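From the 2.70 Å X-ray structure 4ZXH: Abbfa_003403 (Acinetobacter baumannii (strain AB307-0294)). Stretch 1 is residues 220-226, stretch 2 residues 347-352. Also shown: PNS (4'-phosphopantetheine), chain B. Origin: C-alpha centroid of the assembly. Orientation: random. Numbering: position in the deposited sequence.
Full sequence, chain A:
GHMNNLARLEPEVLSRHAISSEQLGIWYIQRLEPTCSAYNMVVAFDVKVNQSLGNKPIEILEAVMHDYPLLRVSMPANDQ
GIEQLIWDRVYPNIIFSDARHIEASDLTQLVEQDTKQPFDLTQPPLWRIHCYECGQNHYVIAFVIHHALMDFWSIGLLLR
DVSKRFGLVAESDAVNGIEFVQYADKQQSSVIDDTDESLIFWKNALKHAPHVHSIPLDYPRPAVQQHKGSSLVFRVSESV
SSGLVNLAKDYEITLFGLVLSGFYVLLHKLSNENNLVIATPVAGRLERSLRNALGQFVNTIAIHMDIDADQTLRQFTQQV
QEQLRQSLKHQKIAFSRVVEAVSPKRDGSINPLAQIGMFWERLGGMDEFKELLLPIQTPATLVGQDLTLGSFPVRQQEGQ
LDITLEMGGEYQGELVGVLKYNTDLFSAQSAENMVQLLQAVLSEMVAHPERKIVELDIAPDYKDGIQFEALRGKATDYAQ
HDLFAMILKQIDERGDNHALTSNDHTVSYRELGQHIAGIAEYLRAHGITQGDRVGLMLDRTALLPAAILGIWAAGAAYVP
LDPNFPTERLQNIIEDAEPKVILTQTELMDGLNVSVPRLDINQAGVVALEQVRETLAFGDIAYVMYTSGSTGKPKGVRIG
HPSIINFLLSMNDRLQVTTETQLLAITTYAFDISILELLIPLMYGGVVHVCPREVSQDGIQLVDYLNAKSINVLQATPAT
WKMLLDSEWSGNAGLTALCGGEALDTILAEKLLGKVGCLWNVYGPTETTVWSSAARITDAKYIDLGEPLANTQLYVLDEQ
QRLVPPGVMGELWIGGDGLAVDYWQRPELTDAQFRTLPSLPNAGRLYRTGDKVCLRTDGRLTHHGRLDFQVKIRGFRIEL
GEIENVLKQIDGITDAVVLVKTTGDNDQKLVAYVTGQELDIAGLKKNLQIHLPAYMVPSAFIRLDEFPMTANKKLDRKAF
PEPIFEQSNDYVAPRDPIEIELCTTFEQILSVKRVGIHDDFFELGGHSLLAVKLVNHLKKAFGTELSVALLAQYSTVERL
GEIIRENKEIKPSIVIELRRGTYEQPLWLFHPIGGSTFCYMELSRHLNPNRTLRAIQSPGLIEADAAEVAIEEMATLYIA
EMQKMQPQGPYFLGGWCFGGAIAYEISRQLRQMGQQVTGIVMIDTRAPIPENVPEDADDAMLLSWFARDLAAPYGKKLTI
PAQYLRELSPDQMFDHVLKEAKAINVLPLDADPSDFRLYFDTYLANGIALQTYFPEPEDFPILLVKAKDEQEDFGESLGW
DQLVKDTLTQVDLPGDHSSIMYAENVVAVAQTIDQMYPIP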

# COMPACT_ATOMS: atom_id res chain seq x y z
N PRO A 220 -4.98 8.57 1.33
CA PRO A 220 -4.24 7.30 1.40
C PRO A 220 -3.74 6.84 0.02
O PRO A 220 -4.48 6.87 -0.97
CB PRO A 220 -5.26 6.32 1.98
CG PRO A 220 -6.59 6.92 1.65
CD PRO A 220 -6.39 8.40 1.74
N ARG A 221 -2.49 6.40 -0.03
CA ARG A 221 -1.90 5.96 -1.28
C ARG A 221 -2.60 4.70 -1.83
O ARG A 221 -2.73 3.69 -1.12
CB ARG A 221 -0.40 5.71 -1.09
CG ARG A 221 0.34 5.53 -2.38
CD ARG A 221 1.76 5.04 -2.14
NE ARG A 221 2.54 6.01 -1.39
CZ ARG A 221 3.19 7.03 -1.95
NH1 ARG A 221 3.87 7.86 -1.18
NH2 ARG A 221 3.15 7.21 -3.26
N PRO A 222 -3.05 4.75 -3.09
CA PRO A 222 -3.68 3.59 -3.74
C PRO A 222 -2.73 2.43 -3.90
O PRO A 222 -1.52 2.63 -4.06
CB PRO A 222 -4.10 4.14 -5.11
CG PRO A 222 -4.16 5.62 -4.93
CD PRO A 222 -3.08 5.95 -3.94
N ALA A 223 -3.26 1.21 -3.89
CA ALA A 223 -2.42 0.02 -3.98
C ALA A 223 -1.68 -0.03 -5.32
O ALA A 223 -0.51 -0.42 -5.37
CB ALA A 223 -3.25 -1.23 -3.76
N VAL A 224 -2.35 0.38 -6.39
CA VAL A 224 -1.70 0.42 -7.70
C VAL A 224 -1.80 1.82 -8.35
O VAL A 224 -2.87 2.37 -8.52
CB VAL A 224 -2.27 -0.66 -8.66
CG1 VAL A 224 -1.57 -0.61 -9.98
CG2 VAL A 224 -2.09 -2.03 -8.07
N GLN A 225 -0.63 2.37 -8.66
CA GLN A 225 -0.44 3.71 -9.22
C GLN A 225 -1.30 3.95 -10.47
O GLN A 225 -1.20 3.18 -11.41
CB GLN A 225 1.05 3.86 -9.54
CG GLN A 225 1.60 5.24 -9.76
CD GLN A 225 3.09 5.16 -10.03
OE1 GLN A 225 3.65 4.06 -10.09
NE2 GLN A 225 3.75 6.33 -10.21
N GLN A 226 -2.12 5.01 -10.48
CA GLN A 226 -3.04 5.29 -11.60
C GLN A 226 -2.61 6.42 -12.56
O GLN A 226 -3.29 6.69 -13.56
CB GLN A 226 -4.43 5.64 -11.05
CG GLN A 226 -5.18 4.48 -10.43
CD GLN A 226 -5.40 3.36 -11.43
OE1 GLN A 226 -5.97 3.58 -12.50
NE2 GLN A 226 -4.93 2.16 -11.09
N ASP A 347 6.85 -2.56 -5.86
CA ASP A 347 5.68 -2.05 -5.16
C ASP A 347 4.88 -1.21 -6.17
O ASP A 347 5.32 -0.16 -6.61
CB ASP A 347 6.16 -1.24 -3.93
CG ASP A 347 5.02 -0.67 -3.09
OD1 ASP A 347 3.93 -0.39 -3.62
OD2 ASP A 347 5.26 -0.46 -1.87
N GLY A 348 3.71 -1.70 -6.55
CA GLY A 348 2.90 -1.11 -7.60
C GLY A 348 2.28 0.24 -7.28
O GLY A 348 1.56 0.82 -8.10
N SER A 349 2.59 0.75 -6.10
CA SER A 349 2.02 2.01 -5.64
C SER A 349 2.96 3.18 -5.86
O SER A 349 2.55 4.33 -5.73
CB SER A 349 1.70 1.90 -4.16
OG SER A 349 2.91 1.84 -3.44
N ILE A 350 4.23 2.87 -6.11
CA ILE A 350 5.26 3.90 -6.24
C ILE A 350 6.18 3.60 -7.40
O ILE A 350 6.38 2.44 -7.77
CB ILE A 350 6.13 4.04 -4.97
CG1 ILE A 350 6.86 2.71 -4.66
CG2 ILE A 350 5.30 4.49 -3.79
CD1 ILE A 350 7.83 2.78 -3.50
N ASN A 351 6.76 4.64 -7.96
CA ASN A 351 7.87 4.43 -8.86
C ASN A 351 9.10 4.02 -8.04
O ASN A 351 9.38 4.61 -7.00
CB ASN A 351 8.15 5.69 -9.68
CG ASN A 351 9.31 5.51 -10.62
OD1 ASN A 351 9.17 4.91 -11.69
ND2 ASN A 351 10.47 6.01 -10.22
N PRO A 352 9.82 2.97 -8.48
CA PRO A 352 10.99 2.44 -7.78
C PRO A 352 12.05 3.49 -7.47
O PRO A 352 12.26 4.35 -8.33
CB PRO A 352 11.55 1.41 -8.77
CG PRO A 352 10.36 0.97 -9.55
CD PRO A 352 9.45 2.17 -9.66
O23 PNS B . 10.40 -2.72 -11.77
P24 PNS B . 11.24 -2.98 -13.00
O25 PNS B . 12.48 -3.82 -12.85
O27 PNS B . 11.68 -1.53 -13.52
C28 PNS B . 10.70 -0.53 -13.80
C29 PNS B . 11.40 0.71 -14.34
C30 PNS B . 12.17 0.24 -15.58
C31 PNS B . 12.37 1.25 -13.28
C32 PNS B . 10.36 1.79 -14.66
O33 PNS B . 9.46 1.85 -13.54
C34 PNS B . 11.03 3.12 -14.93
O35 PNS B . 11.82 3.29 -15.86
N36 PNS B . 10.74 4.14 -14.13
C37 PNS B . 11.33 5.46 -14.31
C38 PNS B . 10.19 6.45 -14.54
C39 PNS B . 10.66 7.54 -15.46
O40 PNS B . 11.42 7.30 -16.38
N41 PNS B . 10.17 8.74 -15.16
C42 PNS B . 10.41 9.99 -15.83
C43 PNS B . 9.87 10.99 -14.83
S44 PNS B . 11.27 11.61 -13.88

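What holds these two irregular segments together, given that neither forms a helix or a strand here? One backbone hydrogen bond does the central work: Gln225 N donates to Gly348 O across 2.7 Å, and the N-H points almost straight at its acceptor, at 176°. The same carbonyl oxygen also receives a CA-H...O contact, with Val224 CA 3.3 Å from Gly348 O, so two successive residues of the first stretch converge on a single acceptor. The stretches come closest in CA terms at Val224 and Ser349, 4.5 Å apart. Ala223 O does lie 3.4 Å from Ser349 N, but the angle is too poor for a hydrogen bond.

Why is Ser349, the residue with the most surface covered, so well placed to receive the first stretch? It sits within a type I beta turn running from Asp347 to Ile350, closed by Ile350 N to Asp347 O at 3.3 Å. The Asp347 carboxylate fixes the serine from inside the turn: Ser349 N donates to Asp347 OD1 at 3.0 Å, and, with chi1 in the p rotamer, Ser349 OG donates to Asp347 OD1 at a very short 2.5 Å. With N and OG both engaged by Asp347, Ser349 meets the other stretch through packing: Pro222 O lies 3.3 Å from Ser349 CB, and Arg221 CD is 3.6 Å from Ser349 OG.

How does Gln225, nearly as extensively covered, use its side chain? Its CA-to-CB bond points toward the second stretch, and with chi1 and chi2 both t the chain is extended, reaching along the backbone beyond the turn. The amide ends near Ile350 and Asn351, with Gln225 OE1 3.7 Å from Ile350 C and 3.8 Å from Asn351 N. These are packing contacts; the bond to Gly348 is made by the glutamine's backbone. Asn351 meanwhile accepts a hydrogen bond from the bound phosphopantetheine, PNS N36 to Asn351 OD1 at 3.0 Å, so the residue beside the glutamine amide also touches the ligand.

What does the buried Arg221 contribute at the other end of the contact? Its CA-to-CB bond points toward the second stretch, and Ile350 CG2 packs over one face of the guanidinium, 3.5 Å from Arg221 NH2. A methyl group suits that flat face, whose N-H bonds lie in the plane, and leaves them free for partners elsewhere in the structure. Aliphatic packing thus accompanies a charged group whose hydrogen-bonding needs are met outside this contact.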